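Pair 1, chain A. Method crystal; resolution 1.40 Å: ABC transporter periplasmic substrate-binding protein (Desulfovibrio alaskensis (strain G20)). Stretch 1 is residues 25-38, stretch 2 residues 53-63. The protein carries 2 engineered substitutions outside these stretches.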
# COMPACT_ATOMS: atom_id res chain seq x y z
N ALA A 25 -6.54 11.80 29.88
CA ALA A 25 -6.87 12.08 28.45
C ALA A 25 -6.06 11.15 27.51
O ALA A 25 -5.14 11.61 26.78
CB ALA A 25 -6.62 13.55 28.14
N PRO A 26 -6.45 9.85 27.49
CA PRO A 26 -5.59 8.74 27.03
C PRO A 26 -5.05 8.98 25.62
O PRO A 26 -5.75 9.44 24.75
CB PRO A 26 -6.50 7.56 26.99
CG PRO A 26 -7.82 7.99 27.54
CD PRO A 26 -7.86 9.44 27.69
N VAL A 27 -3.77 8.63 25.41
CA VAL A 27 -3.11 8.80 24.16
C VAL A 27 -2.52 7.48 23.72
O VAL A 27 -1.80 6.80 24.46
CB VAL A 27 -1.97 9.79 24.30
CG1 VAL A 27 -1.33 10.04 22.95
CG2 VAL A 27 -2.51 11.15 24.83
N LEU A 28 -2.83 7.12 22.49
CA LEU A 28 -2.33 5.91 21.86
C LEU A 28 -1.33 6.35 20.82
O LEU A 28 -1.65 7.15 19.92
CB LEU A 28 -3.52 5.17 21.21
CG LEU A 28 -3.17 3.90 20.34
CD1 LEU A 28 -2.44 2.79 21.07
CD2 LEU A 28 -4.43 3.38 19.70
N MET A 29 -0.15 5.74 20.86
CA MET A 29 0.93 6.08 19.93
C MET A 29 1.13 4.99 18.90
O MET A 29 1.32 3.85 19.25
CB MET A 29 2.27 6.21 20.66
CG MET A 29 2.37 7.23 21.77
SD MET A 29 1.75 8.88 21.36
CE MET A 29 3.08 9.43 20.34
N MET A 30 1.15 5.40 17.66
CA MET A 30 1.17 4.47 16.51
C MET A 30 2.36 4.78 15.63
O MET A 30 2.68 5.89 15.42
CB MET A 30 -0.09 4.60 15.69
CG MET A 30 -0.07 4.00 14.31
SD MET A 30 -1.60 4.25 13.36
CE MET A 30 -2.65 3.18 14.23
N ALA A 31 2.91 3.71 15.08
CA ALA A 31 3.78 3.84 13.96
C ALA A 31 3.13 3.29 12.76
O ALA A 31 2.57 2.17 12.77
CB ALA A 31 5.08 3.09 14.21
N THR A 32 3.20 4.05 11.67
CA THR A 32 2.66 3.61 10.36
C THR A 32 3.57 4.07 9.21
O THR A 32 4.67 4.53 9.51
CB THR A 32 1.25 4.14 10.24
OG1 THR A 32 0.55 3.56 9.12
CG2 THR A 32 1.17 5.66 10.06
N THR A 33 3.13 3.90 7.99
CA THR A 33 4.01 4.16 6.86
C THR A 33 3.72 5.46 6.17
O THR A 33 2.59 5.96 6.23
CB THR A 33 3.92 3.05 5.85
OG1 THR A 33 2.65 3.01 5.16
CG2 THR A 33 4.11 1.68 6.56
N THR A 34 4.72 5.96 5.44
CA THR A 34 4.59 7.16 4.65
C THR A 34 3.47 7.03 3.65
O THR A 34 2.64 7.89 3.54
CB THR A 34 5.93 7.36 3.94
OG1 THR A 34 6.96 7.43 4.93
CG2 THR A 34 5.90 8.65 3.04
N SER A 35 3.34 5.89 2.99
CA SER A 35 2.29 5.73 2.03
C SER A 35 0.93 5.82 2.72
O SER A 35 -0.03 6.42 2.16
CB SER A 35 2.36 4.43 1.20
OG SER A 35 2.37 3.31 2.01
N THR A 36 0.83 5.23 3.92
CA THR A 36 -0.44 5.27 4.67
C THR A 36 -0.82 6.72 4.93
O THR A 36 -1.99 7.16 4.70
CB THR A 36 -0.34 4.48 5.97
OG1 THR A 36 0.03 3.13 5.68
CG2 THR A 36 -1.70 4.43 6.66
N ASP A 37 0.13 7.44 5.45
CA ASP A 37 -0.15 8.86 5.79
C ASP A 37 -0.57 9.64 4.54
O ASP A 37 -1.55 10.43 4.60
CB ASP A 37 1.06 9.44 6.46
CG ASP A 37 0.83 10.87 6.99
OD1 ASP A 37 -0.02 11.05 7.88
OD2 ASP A 37 1.54 11.75 6.54
N ASN A 38 0.13 9.45 3.46
CA ASN A 38 -0.25 10.11 2.20
C ASN A 38 -1.67 9.94 1.74
O ASN A 38 -2.16 10.88 1.08
CB ASN A 38 0.68 9.73 1.07
CG ASN A 38 2.08 10.26 1.28
OD1 ASN A 38 2.30 11.16 2.06
ND2 ASN A 38 3.03 9.67 0.57
N THR A 53 -14.34 6.66 21.39
CA THR A 53 -13.63 5.90 22.41
C THR A 53 -12.93 6.74 23.51
O THR A 53 -12.52 6.16 24.53
CB THR A 53 -12.49 4.98 21.83
OG1 THR A 53 -11.44 5.81 21.37
CG2 THR A 53 -12.93 4.17 20.72
N GLY A 54 -12.85 8.05 23.28
CA GLY A 54 -12.17 9.00 24.12
C GLY A 54 -10.69 9.01 23.99
O GLY A 54 -10.07 9.75 24.69
N ILE A 55 -10.12 8.15 23.16
CA ILE A 55 -8.68 7.97 23.09
C ILE A 55 -8.17 8.83 21.97
O ILE A 55 -8.71 8.79 20.90
CB ILE A 55 -8.32 6.47 22.83
CG1 ILE A 55 -8.85 5.60 23.94
CG2 ILE A 55 -6.78 6.36 22.64
CD1 ILE A 55 -8.84 4.14 23.55
N GLU A 56 -7.12 9.65 22.22
CA GLU A 56 -6.42 10.42 21.21
C GLU A 56 -5.36 9.52 20.48
O GLU A 56 -4.59 8.85 21.16
CB GLU A 56 -5.68 11.63 21.83
CG GLU A 56 -4.94 12.48 20.77
CD GLU A 56 -4.05 13.61 21.35
OE1 GLU A 56 -3.95 13.74 22.56
OE2 GLU A 56 -3.34 14.23 20.54
N LEU A 57 -5.41 9.49 19.15
CA LEU A 57 -4.43 8.71 18.34
C LEU A 57 -3.43 9.66 17.76
O LEU A 57 -3.77 10.59 17.05
CB LEU A 57 -5.13 7.98 17.19
CG LEU A 57 -4.25 7.19 16.23
CD1 LEU A 57 -3.63 5.95 16.88
CD2 LEU A 57 -5.00 6.77 14.94
N ARG A 58 -2.15 9.38 18.02
CA ARG A 58 -1.01 10.12 17.48
C ARG A 58 -0.24 9.13 16.64
O ARG A 58 0.00 8.00 17.07
CB ARG A 58 -0.16 10.76 18.53
CG ARG A 58 -0.83 11.87 19.31
CD ARG A 58 0.12 12.41 20.36
NE ARG A 58 -0.58 13.27 21.33
CZ ARG A 58 -0.07 13.58 22.52
NH1 ARG A 58 1.14 13.14 22.90
NH2 ARG A 58 -0.80 14.29 23.38
N TRP A 59 0.21 9.54 15.48
CA TRP A 59 0.96 8.61 14.67
C TRP A 59 2.20 9.26 14.08
O TRP A 59 2.21 10.43 13.88
CB TRP A 59 0.13 7.96 13.57
CG TRP A 59 -0.43 8.82 12.52
CD1 TRP A 59 0.09 9.06 11.28
CD2 TRP A 59 -1.63 9.56 12.61
NE1 TRP A 59 -0.73 9.90 10.58
CE2 TRP A 59 -1.80 10.24 11.38
CE3 TRP A 59 -2.63 9.68 13.60
CZ2 TRP A 59 -2.88 11.10 11.14
CZ3 TRP A 59 -3.70 10.56 13.36
CH2 TRP A 59 -3.84 11.22 12.12
N THR A 60 3.22 8.47 13.83
CA THR A 60 4.35 8.89 13.08
C THR A 60 4.44 7.98 11.89
O THR A 60 4.30 6.70 12.03
CB THR A 60 5.58 8.70 13.95
OG1 THR A 60 5.47 9.69 15.01
CG2 THR A 60 6.86 9.00 13.22
N ALA A 61 4.68 8.60 10.73
CA ALA A 61 4.74 7.93 9.44
C ALA A 61 6.15 7.87 8.90
O ALA A 61 6.81 8.92 8.69
CB ALA A 61 3.82 8.65 8.46
N VAL A 62 6.64 6.64 8.70
CA VAL A 62 8.05 6.36 8.32
C VAL A 62 8.06 5.23 7.35
O VAL A 62 7.00 4.75 6.99
CB VAL A 62 8.85 6.03 9.60
CG1 VAL A 62 9.00 7.27 10.44
CG2 VAL A 62 8.26 4.91 10.45
N GLY A 63 9.21 4.84 6.83
CA GLY A 63 9.24 3.62 6.04
C GLY A 63 8.94 2.39 6.90
O GLY A 63 9.07 2.38 8.13
O HOH W 1 -5.13 13.64 24.84
O HOH W 2 6.23 10.24 6.15

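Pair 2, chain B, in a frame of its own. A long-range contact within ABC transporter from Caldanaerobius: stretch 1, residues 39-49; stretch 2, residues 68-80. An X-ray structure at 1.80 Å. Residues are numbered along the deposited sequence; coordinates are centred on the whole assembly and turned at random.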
# COMPACT_ATOMS: atom_id res chain seq x y z
N ILE B 39 27.80 -15.23 13.89
CA ILE B 39 26.77 -14.22 14.20
C ILE B 39 25.46 -14.62 13.50
O ILE B 39 25.49 -15.18 12.39
CB ILE B 39 27.30 -12.81 13.81
CG1 ILE B 39 28.26 -12.29 14.89
CG2 ILE B 39 26.20 -11.80 13.53
CD1 ILE B 39 28.06 -12.83 16.29
N THR B 40 24.34 -14.37 14.18
CA THR B 40 23.03 -14.55 13.54
C THR B 40 22.12 -13.32 13.71
O THR B 40 21.88 -12.84 14.81
CB THR B 40 22.33 -15.84 14.00
OG1 THR B 40 23.10 -16.95 13.55
CG2 THR B 40 20.92 -15.94 13.42
N LEU B 41 21.64 -12.81 12.58
CA LEU B 41 20.71 -11.69 12.59
C LEU B 41 19.28 -12.20 12.46
O LEU B 41 19.01 -13.21 11.76
CB LEU B 41 21.04 -10.74 11.43
CG LEU B 41 22.45 -10.15 11.34
CD1 LEU B 41 22.69 -9.52 9.96
CD2 LEU B 41 22.71 -9.13 12.44
N THR B 42 18.36 -11.49 13.10
CA THR B 42 16.94 -11.75 12.90
C THR B 42 16.35 -10.73 11.91
O THR B 42 16.73 -9.55 11.90
CB THR B 42 16.19 -11.77 14.22
OG1 THR B 42 16.51 -10.59 14.97
CG2 THR B 42 16.61 -13.03 15.02
N PHE B 43 15.42 -11.19 11.08
CA PHE B 43 14.80 -10.31 10.08
C PHE B 43 13.32 -10.64 10.05
O PHE B 43 12.97 -11.80 9.85
CB PHE B 43 15.44 -10.60 8.72
CG PHE B 43 14.73 -9.97 7.55
CD1 PHE B 43 14.38 -8.60 7.56
CD2 PHE B 43 14.42 -10.75 6.41
CE1 PHE B 43 13.74 -8.03 6.47
CE2 PHE B 43 13.77 -10.17 5.32
CZ PHE B 43 13.45 -8.81 5.36
N TRP B 44 12.47 -9.64 10.33
CA TRP B 44 11.03 -9.85 10.22
C TRP B 44 10.46 -9.17 8.98
O TRP B 44 10.86 -8.06 8.66
CB TRP B 44 10.26 -9.32 11.43
CG TRP B 44 10.63 -9.98 12.77
CD1 TRP B 44 11.50 -11.04 13.02
CD2 TRP B 44 10.09 -9.61 14.09
NE1 TRP B 44 11.57 -11.34 14.38
CE2 TRP B 44 10.73 -10.53 15.07
CE3 TRP B 44 9.19 -8.65 14.54
CZ2 TRP B 44 10.48 -10.44 16.43
CZ3 TRP B 44 8.94 -8.57 15.93
CH2 TRP B 44 9.57 -9.45 16.85
N ASN B 45 9.51 -9.84 8.32
CA ASN B 45 8.78 -9.25 7.17
C ASN B 45 7.36 -9.83 7.06
O ASN B 45 7.00 -10.74 7.84
CB ASN B 45 9.58 -9.39 5.86
CG ASN B 45 9.73 -10.84 5.44
OD1 ASN B 45 8.81 -11.42 4.83
ND2 ASN B 45 10.87 -11.44 5.77
N LEU B 46 6.57 -9.31 6.12
CA LEU B 46 5.16 -9.72 6.00
C LEU B 46 4.83 -10.46 4.69
O LEU B 46 3.63 -10.68 4.38
CB LEU B 46 4.22 -8.54 6.20
CG LEU B 46 4.29 -7.35 5.23
CD1 LEU B 46 4.34 -7.75 3.75
CD2 LEU B 46 3.12 -6.40 5.46
N PHE B 47 5.87 -10.85 3.94
CA PHE B 47 5.68 -11.57 2.65
C PHE B 47 5.22 -13.04 2.76
O PHE B 47 5.99 -14.01 2.56
CB PHE B 47 6.91 -11.44 1.76
CG PHE B 47 7.12 -10.05 1.26
CD1 PHE B 47 6.33 -9.53 0.24
CD2 PHE B 47 8.12 -9.25 1.81
CE1 PHE B 47 6.55 -8.23 -0.22
CE2 PHE B 47 8.32 -7.95 1.37
CZ PHE B 47 7.54 -7.44 0.34
N THR B 48 3.93 -13.18 3.02
CA THR B 48 3.34 -14.46 3.41
C THR B 48 2.81 -15.30 2.24
O THR B 48 2.85 -16.54 2.28
CB THR B 48 2.23 -14.22 4.43
OG1 THR B 48 1.56 -15.44 4.71
CG2 THR B 48 1.22 -13.20 3.93
N GLY B 49 2.31 -14.62 1.20
CA GLY B 49 1.70 -15.32 0.05
C GLY B 49 2.72 -15.75 -0.99
O GLY B 49 3.85 -15.23 -1.02
N PRO B 68 29.01 -16.91 5.51
CA PRO B 68 28.97 -18.01 6.48
C PRO B 68 28.99 -17.55 7.94
O PRO B 68 28.36 -18.17 8.79
CB PRO B 68 30.21 -18.87 6.14
CG PRO B 68 30.93 -18.21 5.03
CD PRO B 68 30.19 -16.98 4.60
N ASN B 69 29.67 -16.44 8.22
CA ASN B 69 29.77 -15.93 9.59
C ASN B 69 28.65 -15.00 10.01
O ASN B 69 28.40 -14.82 11.20
CB ASN B 69 31.13 -15.29 9.82
CG ASN B 69 32.21 -16.32 10.06
OD1 ASN B 69 31.95 -17.51 10.02
ND2 ASN B 69 33.42 -15.86 10.30
N VAL B 70 27.95 -14.43 9.03
CA VAL B 70 26.78 -13.62 9.32
C VAL B 70 25.53 -14.29 8.72
O VAL B 70 25.20 -14.08 7.55
CB VAL B 70 26.94 -12.19 8.81
CG1 VAL B 70 25.83 -11.30 9.34
CG2 VAL B 70 28.31 -11.63 9.20
N GLN B 71 24.86 -15.12 9.50
CA GLN B 71 23.63 -15.75 9.04
C GLN B 71 22.42 -14.86 9.33
O GLN B 71 22.44 -14.05 10.25
CB GLN B 71 23.46 -17.12 9.69
CG GLN B 71 24.63 -18.06 9.38
CD GLN B 71 24.66 -18.48 7.92
OE1 GLN B 71 25.51 -18.04 7.14
NE2 GLN B 71 23.70 -19.32 7.53
N ILE B 72 21.38 -14.99 8.50
CA ILE B 72 20.08 -14.38 8.77
C ILE B 72 19.04 -15.47 8.98
O ILE B 72 19.05 -16.49 8.27
CB ILE B 72 19.63 -13.50 7.57
CG1 ILE B 72 20.68 -12.42 7.27
CG2 ILE B 72 18.22 -12.94 7.77
CD1 ILE B 72 20.50 -11.70 5.93
N VAL B 73 18.15 -15.25 9.95
CA VAL B 73 16.99 -16.11 10.17
C VAL B 73 15.79 -15.18 10.14
O VAL B 73 15.84 -14.10 10.70
CB VAL B 73 17.09 -16.87 11.52
CG1 VAL B 73 15.78 -17.57 11.87
CG2 VAL B 73 18.29 -17.85 11.52
N GLU B 74 14.74 -15.58 9.43
CA GLU B 74 13.56 -14.72 9.31
C GLU B 74 12.38 -15.25 10.10
O GLU B 74 12.30 -16.44 10.38
CB GLU B 74 13.19 -14.52 7.82
CG GLU B 74 12.79 -15.80 7.09
CD GLU B 74 12.08 -15.58 5.76
OE1 GLU B 74 11.49 -14.49 5.54
OE2 GLU B 74 12.10 -16.53 4.94
N SER B 75 11.46 -14.37 10.46
CA SER B 75 10.16 -14.81 10.91
C SER B 75 9.09 -14.00 10.13
O SER B 75 9.13 -12.77 10.08
CB SER B 75 10.05 -14.70 12.45
OG SER B 75 8.68 -14.61 12.90
N VAL B 76 8.19 -14.72 9.47
CA VAL B 76 7.19 -14.09 8.59
C VAL B 76 5.80 -14.07 9.23
O VAL B 76 5.34 -15.07 9.80
CB VAL B 76 7.22 -14.73 7.19
CG1 VAL B 76 7.24 -16.25 7.28
CG2 VAL B 76 6.08 -14.23 6.33
N THR B 77 5.13 -12.92 9.16
CA THR B 77 3.84 -12.72 9.81
C THR B 77 2.94 -12.01 8.84
O THR B 77 3.39 -11.06 8.18
CB THR B 77 3.99 -11.84 11.07
OG1 THR B 77 5.01 -12.39 11.93
CG2 THR B 77 2.64 -11.75 11.83
N GLU B 78 1.67 -12.43 8.80
CA GLU B 78 0.66 -11.77 7.97
C GLU B 78 0.62 -10.27 8.27
O GLU B 78 0.65 -9.83 9.44
CB GLU B 78 -0.73 -12.44 8.11
CG GLU B 78 -1.85 -11.78 7.26
CD GLU B 78 -2.42 -10.52 7.86
OE1 GLU B 78 -2.48 -10.42 9.11
OE2 GLU B 78 -2.77 -9.56 7.11
N ASN B 79 0.58 -9.48 7.19
CA ASN B 79 0.45 -8.03 7.21
C ASN B 79 -0.23 -7.36 8.46
O ASN B 79 0.38 -6.52 9.18
CB ASN B 79 -0.32 -7.64 5.90
CG ASN B 79 -0.58 -6.19 5.81
OD1 ASN B 79 0.25 -5.38 6.22
ND2 ASN B 79 -1.75 -5.82 5.28
N ASP B 80 -1.49 -7.69 8.73
CA ASP B 80 -2.20 -6.99 9.79
C ASP B 80 -1.74 -7.43 11.18
O ASP B 80 -1.65 -6.60 12.11
CB ASP B 80 -3.71 -7.08 9.60
CG ASP B 80 -4.20 -6.11 8.55
OD1 ASP B 80 -4.20 -4.88 8.81
OD2 ASP B 80 -4.53 -6.56 7.43

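Both pairs set two parallel strands side by side. In pair 1, strand 27-33 runs along strand 56-62; in pair 2, strand 40-45 runs along strand 71-76. The strand axes cross at -30° in each. Fourteen central residues superpose with an RMSD of 0.5 Å. The buried surface is also similar, 927 Å² in pair 1 and 888 Å² in pair 2.

The backbone ladder is the common core. Leu A28 and its match Leu B41 each bond to the other strand through both their own N and their own O: Leu A28 N donates to Glu A56 O at 2.8 Å, and Arg A58 N donates to Leu A28 O at 3.0 Å. In pair 2, Leu B41 N donates to Gln B71 O at 2.8 Å, and Val B73 N donates to Leu B41 O at 2.9 Å. Further along, Thr A32 N to Thr A60 O is 2.9 Å, whereas the matching bond from Asn B45 N to Ser B75 O is weak, at 3.4 Å.

One face carries Leu A28, Met A30 and Leu A57 in pair 1. Leu A28 CD2 lies 3.9 Å from Leu A57 CD1, and Met A30 CE lies 4.0 Å from the same Leu A57 CD1. The matching residues in pair 2 are Leu B41, Phe B43 and Ile B72. Here a ring residue replaces the methionine, and Phe B43 CB packs 3.8 Å from Ile B72 CG2. Leu B41 CD1 reaches Val B70 CG1 at 3.7 Å.

Further along this face, Trp A59 matches Glu B74, and both make a polar link across the pair. Trp A59 NE1 donates to Asp A37 OD1 at 3.0 Å, with the acceptor at the ring edge. The aspartate comes from the helix that follows the first strand. In pair 2 the partner is in the strand itself: Asn B45 ND2 donates to Glu B74 OE1 at 3.1 Å. Asn B45 matches Thr A32, whose CG2 instead packs 3.8 Å from Trp A59 CD1.

The other face differs in charge. Arg A58 and Glu A56 form a salt bridge, NE to OE2 at 3.0 Å, and Val A27 CG1 lies over one face of the guanidinium, 3.7 Å from Arg A58 NE. The match of Arg A58 is Val B73. It meets Thr B40, the match of Val A27, through methyl groups: Thr B40 CG2 lies 3.8 Å from Val B73 CG2.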